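Local coordinates for protein C-glycoside 3-oxidase (Microbacterium trichothecenolyticum, PDB 7DVE) that uses FAD and molecular oxygen to oxidise the C3 hydroxyl of the sugar in C-glycosides such as isoorientin and mangiferin, releasing hydrogen peroxide, at residues G18-T23 / F474-G479; V268-D273 / P278-A283; G479-A484 / T490-A495; D151-E156 / L496-A501. All coordinates share one frame; numbering follows the deposited sequence.

Interaction 1. Residues G18-T23 / F474-G479. With FAD (flavin-adenine dinucleotide), chain C.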
# COMPACT_ATOMS: atom_id res chain seq x y z
N GLY A 18 7.75 -1.40 5.19
CA GLY A 18 6.45 -0.79 5.09
C GLY A 18 5.46 -1.50 5.99
O GLY A 18 5.83 -2.39 6.76
N PRO A 19 4.18 -1.14 5.90
CA PRO A 19 3.19 -1.67 6.86
C PRO A 19 3.10 -3.19 6.92
O PRO A 19 2.67 -3.72 7.96
CB PRO A 19 1.87 -1.06 6.37
CG PRO A 19 2.27 0.16 5.57
CD PRO A 19 3.61 -0.14 4.98
N ALA A 20 3.49 -3.91 5.87
CA ALA A 20 3.38 -5.38 5.92
C ALA A 20 4.49 -5.99 6.77
O ALA A 20 4.23 -6.79 7.69
CB ALA A 20 3.41 -5.94 4.49
N GLY A 21 5.75 -5.63 6.47
CA GLY A 21 6.84 -6.08 7.31
C GLY A 21 6.69 -5.59 8.74
O GLY A 21 6.94 -6.34 9.70
N ALA A 22 6.26 -4.33 8.90
CA ALA A 22 6.00 -3.79 10.23
C ALA A 22 4.91 -4.58 10.95
O ALA A 22 4.99 -4.77 12.16
CB ALA A 22 5.63 -2.31 10.18
N THR A 23 3.89 -5.04 10.22
CA THR A 23 2.84 -5.81 10.89
C THR A 23 3.43 -7.08 11.49
O THR A 23 3.14 -7.43 12.64
CB THR A 23 1.72 -6.16 9.92
OG1 THR A 23 1.00 -4.96 9.58
CG2 THR A 23 0.74 -7.14 10.57
N PHE A 474 7.67 -16.71 4.06
CA PHE A 474 6.38 -16.03 4.12
C PHE A 474 6.42 -14.82 3.21
O PHE A 474 7.48 -14.23 2.98
CB PHE A 474 6.01 -15.60 5.56
CG PHE A 474 5.76 -16.76 6.49
CD1 PHE A 474 6.82 -17.44 7.07
CD2 PHE A 474 4.46 -17.17 6.77
CE1 PHE A 474 6.59 -18.52 7.91
CE2 PHE A 474 4.23 -18.24 7.61
CZ PHE A 474 5.30 -18.92 8.18
N VAL A 475 5.25 -14.44 2.70
CA VAL A 475 5.13 -13.24 1.87
C VAL A 475 4.06 -12.34 2.49
O VAL A 475 3.20 -12.79 3.25
CB VAL A 475 4.80 -13.59 0.40
CG1 VAL A 475 6.02 -14.23 -0.26
CG2 VAL A 475 3.60 -14.53 0.33
N ALA A 476 4.13 -11.06 2.16
CA ALA A 476 3.30 -10.07 2.84
C ALA A 476 3.15 -8.85 1.95
O ALA A 476 4.13 -8.41 1.34
CB ALA A 476 3.92 -9.66 4.17
N GLY A 477 1.94 -8.32 1.89
CA GLY A 477 1.61 -7.06 1.28
C GLY A 477 0.45 -7.22 0.34
O GLY A 477 -0.23 -8.26 0.31
N ASN A 478 0.22 -6.18 -0.47
CA ASN A 478 -0.85 -6.18 -1.45
C ASN A 478 -0.70 -7.34 -2.43
O ASN A 478 -1.70 -7.84 -2.95
CB ASN A 478 -0.86 -4.84 -2.18
CG ASN A 478 -0.80 -3.66 -1.21
OD1 ASN A 478 -1.32 -3.73 -0.10
ND2 ASN A 478 -0.13 -2.60 -1.61
N GLY A 479 0.54 -7.78 -2.70
CA GLY A 479 0.78 -8.93 -3.56
C GLY A 479 0.10 -10.21 -3.12
O GLY A 479 -0.04 -11.13 -3.92
PA FAD C . 5.94 -0.95 0.66
O1A FAD C . 6.46 -0.69 -0.70
O2A FAD C . 5.08 0.07 1.31
O5B FAD C . 7.29 -1.23 1.51
C5B FAD C . 8.19 -2.24 1.06
C4B FAD C . 9.59 -1.92 1.52
O4B FAD C . 10.41 -3.04 1.08
C3B FAD C . 10.15 -0.68 0.79
O3B FAD C . 10.64 0.24 1.78
C2B FAD C . 11.31 -1.30 -0.01
O2B FAD C . 12.43 -0.41 -0.08
C1B FAD C . 11.70 -2.49 0.84
N9A FAD C . 12.49 -3.49 0.03
C8A FAD C . 12.05 -3.94 -1.16
N7A FAD C . 12.94 -4.81 -1.64
C5A FAD C . 13.95 -4.90 -0.77
C6A FAD C . 15.07 -5.64 -0.78
N6A FAD C . 15.24 -6.42 -1.84
N1A FAD C . 15.97 -5.60 0.22
C2A FAD C . 15.71 -4.75 1.30
N3A FAD C . 14.52 -4.00 1.30
C4A FAD C . 13.67 -4.08 0.27
N1 FAD C . -2.62 2.78 -0.10
C2 FAD C . -3.85 2.68 0.53
O2 FAD C . -4.19 1.57 0.94
N3 FAD C . -4.67 3.81 0.66
C4 FAD C . -4.22 5.06 0.20
O4 FAD C . -4.94 6.06 0.34
C4X FAD C . -2.98 5.15 -0.43
N5 FAD C . -2.51 6.31 -0.94
C5X FAD C . -1.23 6.37 -1.42
C6 FAD C . -0.67 7.59 -1.83
C7 FAD C . 0.64 7.70 -2.27
C7M FAD C . 1.23 9.06 -2.71
C8 FAD C . 1.43 6.55 -2.31
C8M FAD C . 2.89 6.64 -2.80
C9 FAD C . 0.89 5.32 -1.92
C9A FAD C . -0.45 5.22 -1.48
N10 FAD C . -0.99 4.03 -1.11
C10 FAD C . -2.20 3.99 -0.56
C1' FAD C . -0.27 2.74 -1.26
C2' FAD C . 0.44 2.23 0.00
O2' FAD C . 1.53 3.12 0.30
C3' FAD C . 0.93 0.75 -0.20
O3' FAD C . -0.20 -0.10 -0.45
C4' FAD C . 1.59 0.21 1.07
O4' FAD C . 2.69 1.04 1.42
C5' FAD C . 2.12 -1.23 0.82
O5' FAD C . 2.94 -1.66 1.93
P FAD C . 4.08 -2.80 1.81
O1P FAD C . 4.93 -2.87 3.03
O2P FAD C . 3.36 -4.01 1.36
O3P FAD C . 5.15 -2.35 0.69

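Interaction 2. Residues V268-D273 / P278-A283. With FAD (flavin-adenine dinucleotide), chain C.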
# COMPACT_ATOMS: atom_id res chain seq x y z
N VAL A 268 11.55 -16.52 7.38
CA VAL A 268 11.86 -15.40 6.50
C VAL A 268 10.55 -14.85 5.97
O VAL A 268 9.75 -15.59 5.40
CB VAL A 268 12.79 -15.81 5.34
CG1 VAL A 268 13.02 -14.60 4.40
CG2 VAL A 268 14.10 -16.31 5.89
N VAL A 269 10.31 -13.57 6.21
CA VAL A 269 9.11 -12.89 5.73
C VAL A 269 9.59 -11.87 4.72
O VAL A 269 10.44 -11.03 5.04
CB VAL A 269 8.33 -12.23 6.89
CG1 VAL A 269 7.00 -11.63 6.39
CG2 VAL A 269 8.09 -13.23 8.02
N VAL A 270 9.11 -11.99 3.49
CA VAL A 270 9.44 -11.04 2.44
C VAL A 270 8.23 -10.14 2.24
O VAL A 270 7.17 -10.60 1.79
CB VAL A 270 9.87 -11.72 1.13
CG1 VAL A 270 10.26 -10.68 0.11
CG2 VAL A 270 11.05 -12.67 1.36
N ALA A 271 8.39 -8.87 2.59
CA ALA A 271 7.36 -7.86 2.43
C ALA A 271 8.00 -6.71 1.66
O ALA A 271 8.19 -5.60 2.17
CB ALA A 271 6.81 -7.41 3.79
N ALA A 272 8.37 -6.99 0.42
CA ALA A 272 9.18 -6.07 -0.36
C ALA A 272 8.38 -5.33 -1.43
O ALA A 272 8.97 -4.77 -2.35
CB ALA A 272 10.35 -6.83 -0.98
N ASP A 273 7.05 -5.28 -1.28
CA ASP A 273 6.04 -4.76 -2.21
C ASP A 273 5.75 -5.81 -3.26
O ASP A 273 6.48 -6.81 -3.35
CB ASP A 273 6.40 -3.37 -2.83
CG ASP A 273 7.43 -3.42 -4.00
OD1 ASP A 273 7.46 -4.34 -4.86
OD2 ASP A 273 8.24 -2.46 -4.05
N PRO A 278 8.33 -10.84 -5.54
CA PRO A 278 8.63 -11.85 -6.58
C PRO A 278 10.05 -11.74 -7.11
O PRO A 278 10.66 -12.78 -7.40
CB PRO A 278 7.60 -11.57 -7.69
CG PRO A 278 6.56 -10.73 -7.06
CD PRO A 278 7.20 -9.97 -5.94
N GLN A 279 10.58 -10.52 -7.26
CA GLN A 279 11.98 -10.35 -7.68
C GLN A 279 12.93 -11.13 -6.78
O GLN A 279 13.77 -11.92 -7.27
CB GLN A 279 12.35 -8.87 -7.68
CG GLN A 279 13.69 -8.56 -8.33
CD GLN A 279 14.03 -7.09 -8.25
OE1 GLN A 279 13.79 -6.43 -7.23
NE2 GLN A 279 14.59 -6.56 -9.33
N LEU A 280 12.83 -10.92 -5.46
CA LEU A 280 13.73 -11.59 -4.53
C LEU A 280 13.55 -13.10 -4.58
O LEU A 280 14.53 -13.85 -4.56
CB LEU A 280 13.51 -11.05 -3.11
CG LEU A 280 14.20 -11.81 -1.98
CD1 LEU A 280 15.71 -11.86 -2.21
CD2 LEU A 280 13.86 -11.16 -0.64
N LEU A 281 12.29 -13.56 -4.66
CA LEU A 281 12.07 -15.01 -4.71
C LEU A 281 12.65 -15.61 -5.99
O LEU A 281 13.27 -16.68 -5.95
CB LEU A 281 10.57 -15.33 -4.58
CG LEU A 281 9.74 -14.96 -3.33
CD1 LEU A 281 8.62 -15.96 -3.06
CD2 LEU A 281 10.60 -14.77 -2.09
N TRP A 282 12.48 -14.93 -7.12
CA TRP A 282 13.08 -15.41 -8.38
C TRP A 282 14.60 -15.46 -8.28
O TRP A 282 15.22 -16.48 -8.62
CB TRP A 282 12.64 -14.51 -9.54
CG TRP A 282 13.31 -14.84 -10.86
CD1 TRP A 282 14.50 -14.36 -11.32
CD2 TRP A 282 12.80 -15.70 -11.88
NE1 TRP A 282 14.78 -14.89 -12.56
CE2 TRP A 282 13.75 -15.71 -12.93
CE3 TRP A 282 11.64 -16.46 -12.01
CZ2 TRP A 282 13.57 -16.46 -14.09
CZ3 TRP A 282 11.47 -17.22 -13.17
CH2 TRP A 282 12.42 -17.22 -14.19
N ALA A 283 15.21 -14.38 -7.79
CA ALA A 283 16.66 -14.37 -7.59
C ALA A 283 17.13 -15.49 -6.67
O ALA A 283 18.26 -15.97 -6.81
CB ALA A 283 17.10 -13.02 -7.03
PA FAD C . 5.94 -0.95 0.66
O1A FAD C . 6.46 -0.69 -0.70
O2A FAD C . 5.08 0.07 1.31
O5B FAD C . 7.29 -1.23 1.51
C5B FAD C . 8.19 -2.24 1.06
C4B FAD C . 9.59 -1.92 1.52
O4B FAD C . 10.41 -3.04 1.08
C3B FAD C . 10.15 -0.68 0.79
O3B FAD C . 10.64 0.24 1.78
C2B FAD C . 11.31 -1.30 -0.01
O2B FAD C . 12.43 -0.41 -0.08
C1B FAD C . 11.70 -2.49 0.84
N9A FAD C . 12.49 -3.49 0.03
C8A FAD C . 12.05 -3.94 -1.16
N7A FAD C . 12.94 -4.81 -1.64
C5A FAD C . 13.95 -4.90 -0.77
C6A FAD C . 15.07 -5.64 -0.78
N6A FAD C . 15.24 -6.42 -1.84
N1A FAD C . 15.97 -5.60 0.22
C2A FAD C . 15.71 -4.75 1.30
N3A FAD C . 14.52 -4.00 1.30
C4A FAD C . 13.67 -4.08 0.27
N1 FAD C . -2.62 2.78 -0.10
C2 FAD C . -3.85 2.68 0.53
O2 FAD C . -4.19 1.57 0.94
N3 FAD C . -4.67 3.81 0.66
C4 FAD C . -4.22 5.06 0.20
O4 FAD C . -4.94 6.06 0.34
C4X FAD C . -2.98 5.15 -0.43
N5 FAD C . -2.51 6.31 -0.94
C5X FAD C . -1.23 6.37 -1.42
C6 FAD C . -0.67 7.59 -1.83
C7 FAD C . 0.64 7.70 -2.27
C7M FAD C . 1.23 9.06 -2.71
C8 FAD C . 1.43 6.55 -2.31
C8M FAD C . 2.89 6.64 -2.80
C9 FAD C . 0.89 5.32 -1.92
C9A FAD C . -0.45 5.22 -1.48
N10 FAD C . -0.99 4.03 -1.11
C10 FAD C . -2.20 3.99 -0.56
C1' FAD C . -0.27 2.74 -1.26
C2' FAD C . 0.44 2.23 0.00
O2' FAD C . 1.53 3.12 0.30
C3' FAD C . 0.93 0.75 -0.20
O3' FAD C . -0.20 -0.10 -0.45
C4' FAD C . 1.59 0.21 1.07
O4' FAD C . 2.69 1.04 1.42
C5' FAD C . 2.12 -1.23 0.82
O5' FAD C . 2.94 -1.66 1.93
P FAD C . 4.08 -2.80 1.81
O1P FAD C . 4.93 -2.87 3.03
O2P FAD C . 3.36 -4.01 1.36
O3P FAD C . 5.15 -2.35 0.69

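Interaction 3. Residues G479-A484 / T490-A495. With FAD (flavin-adenine dinucleotide), chain C.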
# COMPACT_ATOMS: atom_id res chain seq x y z
N GLY A 479 0.54 -7.78 -2.70
CA GLY A 479 0.78 -8.93 -3.56
C GLY A 479 0.10 -10.21 -3.12
O GLY A 479 -0.04 -11.13 -3.92
N VAL A 480 -0.32 -10.30 -1.85
CA VAL A 480 -0.96 -11.51 -1.34
C VAL A 480 -2.45 -11.55 -1.68
O VAL A 480 -3.06 -12.63 -1.67
CB VAL A 480 -0.76 -11.65 0.19
CG1 VAL A 480 -1.40 -12.91 0.73
CG2 VAL A 480 0.72 -11.68 0.57
N ILE A 481 -3.07 -10.42 -2.00
CA ILE A 481 -4.51 -10.40 -2.25
C ILE A 481 -4.82 -11.17 -3.52
O ILE A 481 -4.25 -10.88 -4.59
CB ILE A 481 -5.02 -8.96 -2.33
CG1 ILE A 481 -4.90 -8.28 -0.96
CG2 ILE A 481 -6.45 -8.90 -2.86
CD1 ILE A 481 -4.95 -6.75 -1.04
N PRO A 482 -5.67 -12.18 -3.45
CA PRO A 482 -5.86 -13.04 -4.63
C PRO A 482 -7.10 -12.67 -5.43
O PRO A 482 -7.31 -13.19 -6.52
CB PRO A 482 -5.98 -14.44 -4.01
CG PRO A 482 -6.61 -14.20 -2.67
CD PRO A 482 -6.30 -12.75 -2.25
N THR A 483 -7.94 -11.80 -4.90
CA THR A 483 -9.19 -11.45 -5.55
C THR A 483 -9.03 -10.18 -6.39
O THR A 483 -8.00 -9.50 -6.36
CB THR A 483 -10.27 -11.26 -4.50
OG1 THR A 483 -9.81 -10.27 -3.57
CG2 THR A 483 -10.56 -12.60 -3.75
N ALA A 484 -10.07 -9.89 -7.16
CA ALA A 484 -10.14 -8.69 -7.98
C ALA A 484 -10.74 -7.59 -7.11
O ALA A 484 -11.91 -7.70 -6.71
CB ALA A 484 -10.97 -8.95 -9.24
N THR A 490 -4.06 -1.57 1.30
CA THR A 490 -3.11 -1.71 2.40
C THR A 490 -3.75 -2.35 3.63
O THR A 490 -3.18 -3.27 4.23
CB THR A 490 -2.49 -0.36 2.76
OG1 THR A 490 -2.17 0.35 1.57
CG2 THR A 490 -1.20 -0.59 3.56
N LEU A 491 -4.93 -1.87 4.05
CA LEU A 491 -5.56 -2.46 5.23
C LEU A 491 -5.70 -3.97 5.07
O LEU A 491 -5.46 -4.73 6.02
CB LEU A 491 -6.93 -1.85 5.49
CG LEU A 491 -7.67 -2.46 6.72
CD1 LEU A 491 -6.81 -2.46 7.99
CD2 LEU A 491 -8.95 -1.70 7.02
N THR A 492 -6.05 -4.42 3.85
CA THR A 492 -6.25 -5.85 3.63
C THR A 492 -4.92 -6.61 3.67
O THR A 492 -4.84 -7.69 4.27
CB THR A 492 -6.95 -6.10 2.30
OG1 THR A 492 -8.23 -5.45 2.33
CG2 THR A 492 -7.16 -7.60 2.10
N GLY A 493 -3.89 -6.06 3.01
CA GLY A 493 -2.55 -6.64 3.11
C GLY A 493 -2.07 -6.77 4.55
O GLY A 493 -1.54 -7.81 4.94
N VAL A 494 -2.27 -5.72 5.35
CA VAL A 494 -1.91 -5.77 6.77
C VAL A 494 -2.71 -6.85 7.51
O VAL A 494 -2.16 -7.58 8.34
CB VAL A 494 -2.06 -4.37 7.40
CG1 VAL A 494 -2.14 -4.44 8.94
CG2 VAL A 494 -0.89 -3.47 6.96
N ALA A 495 -4.01 -6.98 7.22
CA ALA A 495 -4.83 -8.03 7.85
C ALA A 495 -4.28 -9.43 7.56
O ALA A 495 -4.18 -10.29 8.46
CB ALA A 495 -6.27 -7.91 7.37
PA FAD C . 5.94 -0.95 0.66
O1A FAD C . 6.46 -0.69 -0.70
O2A FAD C . 5.08 0.07 1.31
O5B FAD C . 7.29 -1.23 1.51
C5B FAD C . 8.19 -2.24 1.06
C4B FAD C . 9.59 -1.92 1.52
O4B FAD C . 10.41 -3.04 1.08
C3B FAD C . 10.15 -0.68 0.79
O3B FAD C . 10.64 0.24 1.78
C2B FAD C . 11.31 -1.30 -0.01
O2B FAD C . 12.43 -0.41 -0.08
C1B FAD C . 11.70 -2.49 0.84
N9A FAD C . 12.49 -3.49 0.03
C8A FAD C . 12.05 -3.94 -1.16
N7A FAD C . 12.94 -4.81 -1.64
C5A FAD C . 13.95 -4.90 -0.77
C6A FAD C . 15.07 -5.64 -0.78
N6A FAD C . 15.24 -6.42 -1.84
N1A FAD C . 15.97 -5.60 0.22
C2A FAD C . 15.71 -4.75 1.30
N3A FAD C . 14.52 -4.00 1.30
C4A FAD C . 13.67 -4.08 0.27
N1 FAD C . -2.62 2.78 -0.10
C2 FAD C . -3.85 2.68 0.53
O2 FAD C . -4.19 1.57 0.94
N3 FAD C . -4.67 3.81 0.66
C4 FAD C . -4.22 5.06 0.20
O4 FAD C . -4.94 6.06 0.34
C4X FAD C . -2.98 5.15 -0.43
N5 FAD C . -2.51 6.31 -0.94
C5X FAD C . -1.23 6.37 -1.42
C6 FAD C . -0.67 7.59 -1.83
C7 FAD C . 0.64 7.70 -2.27
C7M FAD C . 1.23 9.06 -2.71
C8 FAD C . 1.43 6.55 -2.31
C8M FAD C . 2.89 6.64 -2.80
C9 FAD C . 0.89 5.32 -1.92
C9A FAD C . -0.45 5.22 -1.48
N10 FAD C . -0.99 4.03 -1.11
C10 FAD C . -2.20 3.99 -0.56
C1' FAD C . -0.27 2.74 -1.26
C2' FAD C . 0.44 2.23 0.00
O2' FAD C . 1.53 3.12 0.30
C3' FAD C . 0.93 0.75 -0.20
O3' FAD C . -0.20 -0.10 -0.45
C4' FAD C . 1.59 0.21 1.07
O4' FAD C . 2.69 1.04 1.42
C5' FAD C . 2.12 -1.23 0.82
O5' FAD C . 2.94 -1.66 1.93
P FAD C . 4.08 -2.80 1.81
O1P FAD C . 4.93 -2.87 3.03
O2P FAD C . 3.36 -4.01 1.36
O3P FAD C . 5.15 -2.35 0.69

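Interaction 4. Residues D151-E156 / L496-A501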
# COMPACT_ATOMS: atom_id res chain seq x y z
N ASP A 151 -13.17 -10.58 9.24
CA ASP A 151 -13.55 -9.40 10.01
C ASP A 151 -12.63 -9.16 11.21
O ASP A 151 -12.21 -8.02 11.47
CB ASP A 151 -15.01 -9.52 10.46
CG ASP A 151 -15.99 -9.13 9.35
OD1 ASP A 151 -15.55 -8.59 8.31
OD2 ASP A 151 -17.20 -9.37 9.51
N GLU A 152 -12.27 -10.23 11.93
CA GLU A 152 -11.32 -10.09 13.04
C GLU A 152 -9.94 -9.62 12.55
O GLU A 152 -9.31 -8.77 13.19
CB GLU A 152 -11.23 -11.40 13.82
CG GLU A 152 -10.01 -11.50 14.73
CD GLU A 152 -9.81 -12.89 15.30
OE1 GLU A 152 -10.53 -13.25 16.24
OE2 GLU A 152 -8.93 -13.63 14.80
N LEU A 153 -9.48 -10.13 11.40
CA LEU A 153 -8.19 -9.66 10.88
C LEU A 153 -8.26 -8.19 10.47
O LEU A 153 -7.31 -7.43 10.68
CB LEU A 153 -7.74 -10.52 9.70
CG LEU A 153 -7.46 -11.98 10.08
CD1 LEU A 153 -6.96 -12.73 8.85
CD2 LEU A 153 -6.48 -12.05 11.24
N LEU A 154 -9.36 -7.77 9.84
CA LEU A 154 -9.46 -6.37 9.44
C LEU A 154 -9.54 -5.46 10.67
O LEU A 154 -8.94 -4.37 10.68
CB LEU A 154 -10.66 -6.17 8.53
CG LEU A 154 -10.64 -6.89 7.19
CD1 LEU A 154 -12.06 -7.06 6.71
CD2 LEU A 154 -9.82 -6.11 6.12
N SER A 155 -10.26 -5.88 11.72
CA SER A 155 -10.24 -5.12 12.97
C SER A 155 -8.83 -5.00 13.53
O SER A 155 -8.40 -3.90 13.92
CB SER A 155 -11.15 -5.77 14.01
OG SER A 155 -12.51 -5.64 13.64
N GLU A 156 -8.08 -6.10 13.54
CA GLU A 156 -6.70 -6.03 14.00
C GLU A 156 -5.84 -5.10 13.14
O GLU A 156 -5.01 -4.35 13.67
CB GLU A 156 -6.11 -7.44 14.05
CG GLU A 156 -6.46 -8.13 15.34
CD GLU A 156 -5.75 -7.53 16.53
OE1 GLU A 156 -6.28 -6.56 17.15
OE2 GLU A 156 -4.65 -8.04 16.85
N LEU A 496 -3.94 -9.69 6.29
CA LEU A 496 -3.36 -11.00 5.96
C LEU A 496 -2.01 -11.17 6.65
O LEU A 496 -1.70 -12.26 7.15
CB LEU A 496 -3.25 -11.18 4.45
CG LEU A 496 -4.54 -10.87 3.69
CD1 LEU A 496 -4.29 -10.88 2.20
CD2 LEU A 496 -5.60 -11.88 4.07
N ALA A 497 -1.24 -10.08 6.77
CA ALA A 497 0.00 -10.13 7.54
C ALA A 497 -0.26 -10.50 8.99
O ALA A 497 0.54 -11.21 9.62
CB ALA A 497 0.73 -8.78 7.44
N VAL A 498 -1.37 -10.01 9.56
CA VAL A 498 -1.74 -10.35 10.93
C VAL A 498 -1.90 -11.85 11.08
O VAL A 498 -1.39 -12.47 12.03
CB VAL A 498 -3.03 -9.62 11.35
CG1 VAL A 498 -3.46 -10.10 12.70
CG2 VAL A 498 -2.84 -8.09 11.31
N ARG A 499 -2.64 -12.47 10.15
CA ARG A 499 -2.78 -13.93 10.23
C ARG A 499 -1.42 -14.62 10.10
O ARG A 499 -1.10 -15.54 10.86
CB ARG A 499 -3.74 -14.46 9.16
CG ARG A 499 -4.11 -15.91 9.46
CD ARG A 499 -4.93 -16.59 8.41
NE ARG A 499 -4.64 -18.02 8.46
CZ ARG A 499 -5.50 -18.98 8.14
NH1 ARG A 499 -6.72 -18.70 7.70
NH2 ARG A 499 -5.12 -20.25 8.26
N GLY A 500 -0.60 -14.17 9.16
CA GLY A 500 0.70 -14.82 8.97
C GLY A 500 1.59 -14.72 10.19
O GLY A 500 2.22 -15.71 10.60
N ALA A 501 1.68 -13.53 10.79
CA ALA A 501 2.52 -13.33 11.97
C ALA A 501 1.98 -14.09 13.18
O ALA A 501 2.77 -14.60 13.98
CB ALA A 501 2.64 -11.84 12.28

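Interaction 1. Residues G18-T23 / F474-G479
Ala20 and Ala476 meet methyl to methyl. Their CB atoms are 3.8 Å apart, and both point across the gap between helix 19-31 and the chain that leaves strand 473-475. The same Ala20 CB also rests against the backbone N of Gly477, at 3.8 Å. No hydrogen bond joins the two segments; small residues let the backbones come close. Gly477 keeps a positive phi of 130°, which suits glycine, and its CA lies 3.5 Å from FAD O2P.

The FAD pyrophosphate lies beside this contact. Gly18 is the N-cap residue, and its CA is close to O1P. Ala20 N points almost straight at FAD O1P, but the bond is weak at 3.3 Å. The helix start would be expected to favour the negative phosphate there. Asn478 reaches further along the cofactor. Its CG is anti to the carbonyl carbon (chi1 -48°), which turns the amide toward the ribityl chain. ND2 then donates to FAD O3' at 2.8 Å, with an N-H...O angle of 157°. One turn into the helix, Thr23 OG1 donates to Pro19 O, which also accepts from Thr23 N. Pro19 and Thr23 both touch Val494 of helix 490-510. Gly18 and Gly21 fit the GxGxxG pattern of the Rossmann-type dinucleotide-binding motif, with its strand-turn-helix set against a diphosphate.

Interaction 2. Residues V268-D273 / P278-A283
Val270 carries the apolar part of the contact, facing Leu280 and Leu281 of helix 276-283. With CG1 anti to the backbone N (chi1 -178°), Val270 turns both methyls to the helix. Leu280 CD2 sits 3.7 Å from Val270 CG1 and almost as close to CG2, so it lies against both branches of the valine. The two side chains cross obliquely. Leu281 comes in from the next position on the helix, and its CD2 slides past Val270 CG2 at 4.1 Å. Val15, Val240 and Leu473 close around this buried cluster.

Polar contacts gather where the strand ends. No hydrogen bond links the two segments directly. Asp273 OD1 accepts from the backbone N of Leu275, forming an Asx turn, while OD2 makes a salt bridge to Arg276 NE. Thr277 OG1 bonds to both Ala272 N and Asp273 O. The turn is thus tied down before Pro278, whose CD lies 4.1 Å from Asp273 O.

Contacts with the cofactor are of the van der Waals kind. Ala272 CB touches N7A of the FAD adenine at 3.4 Å. Asp273 CB approaches FAD O1A, also at 3.4 Å. This is a strand-turn-helix unit of the FAD-binding domain: strand 267-270 belongs to its parallel sheet, helix 276-283 packs on that sheet, and the turn borders the adenosine half of the cofactor.

Interaction 3. Residues G479-A484 / T490-A495
The start of helix 490-510, which reaches the FAD isoalloxazine, is packed here by the loop before it: Ile481 lies on Thr492. Between Ile481 and Thr492 the touching atoms are all carbons. Ile481 CG1 is 3.9 Å from Thr492 CG2, and Ile481 CD1 lies equally close to the same methyl and to CB. The two side chains cross at about a right angle. Thr492 turns CG2 anti to its backbone N (OG1 at chi1 -60°), which puts the methyl branch against the isoleucine.

Gly493 comes next on the helix. Ile481 CD1 also comes to 4.2 Å from Gly493 N. Ile481 also touches Leu496, one turn further on.

In the GMC oxidoreductase family the N-terminus of this helix points at the pyrimidine end of the flavin, and the same is seen here. Thr490 N donates to FAD O2 at 3.2 Å, with an N-H...O angle of 153°. The helix end would probably help to stabilise negative charge at that edge of a reduced flavin. Thr490 OG1 also accepts from FAD O3' at 2.9 Å. Its approach to O2 is too short to be trusted in detail. Thr490 CG2 packs on FAD C4' of the ribityl chain at 3.8 Å. The side chain of Ile481 is about 8 Å from that of His444, the inferred proton acceptor.

Interaction 4. Residues D151-E156 / L496-A501
Arg499, whose CB packs on Leu153, has its guanidinium gripped by two carboxylates. NH2 forms a salt bridge to Asp464 and NH1 one to Glu149, at the start of the helix that carries Leu153. The arginine is extended from CG to NE, so its charged end lies well away from the apolar contact at its base.

Leu153 is the central side chain. Its CG is anti to the carbonyl carbon (chi1 -64°), and its two methyls meet different residues of the other helix. CD1 meets Arg499 CB at 3.7 Å. CD2 slides alongside Val498 CG1 at 3.9 Å. That same Val498 methyl also touches Glu156 CB, at 4.0 Å. Beyond CB the chain of Glu156 bends (chi2 -69°), and its OE1 forms a salt bridge to Arg159. A further salt bridge joins Glu152 to Arg502 across the helices.

The axes approach to 8.9 Å and cross almost at right angles, at 100°. Leu153 also touches Ala495 and Arg502. It therefore sits as a single knob among Ala495, Val498, Arg499 and Arg502, in a near-perpendicular helix-helix packing that joins helix 149-161 to helix 490-510.

Interactions 1, 2 and 3 all touch FAD; interaction 4 does not touch the cofactor. Strands 267-270 and 473-475 are neighbours in one parallel sheet, joining interactions 1 and 2, whose centres are about 10 Å apart. Phe474 N to Val268 O at 2.7 Å is a probable hydrogen bond between them. Interaction 2 borders the adenosine half of FAD, interaction 1 the pyrophosphate and ribityl chain, and interaction 3 the flavin ring. Asn478 and Thr490 both bond to FAD O3'. Helix 490-510 serves interactions 3 and 4, with centres about 10 Å apart. Interaction 4 also packs on interaction 1: Thr23 CG2 lies 3.5 Å from Ala497 CB. The side chain of Val498 is about 12 Å from FAD.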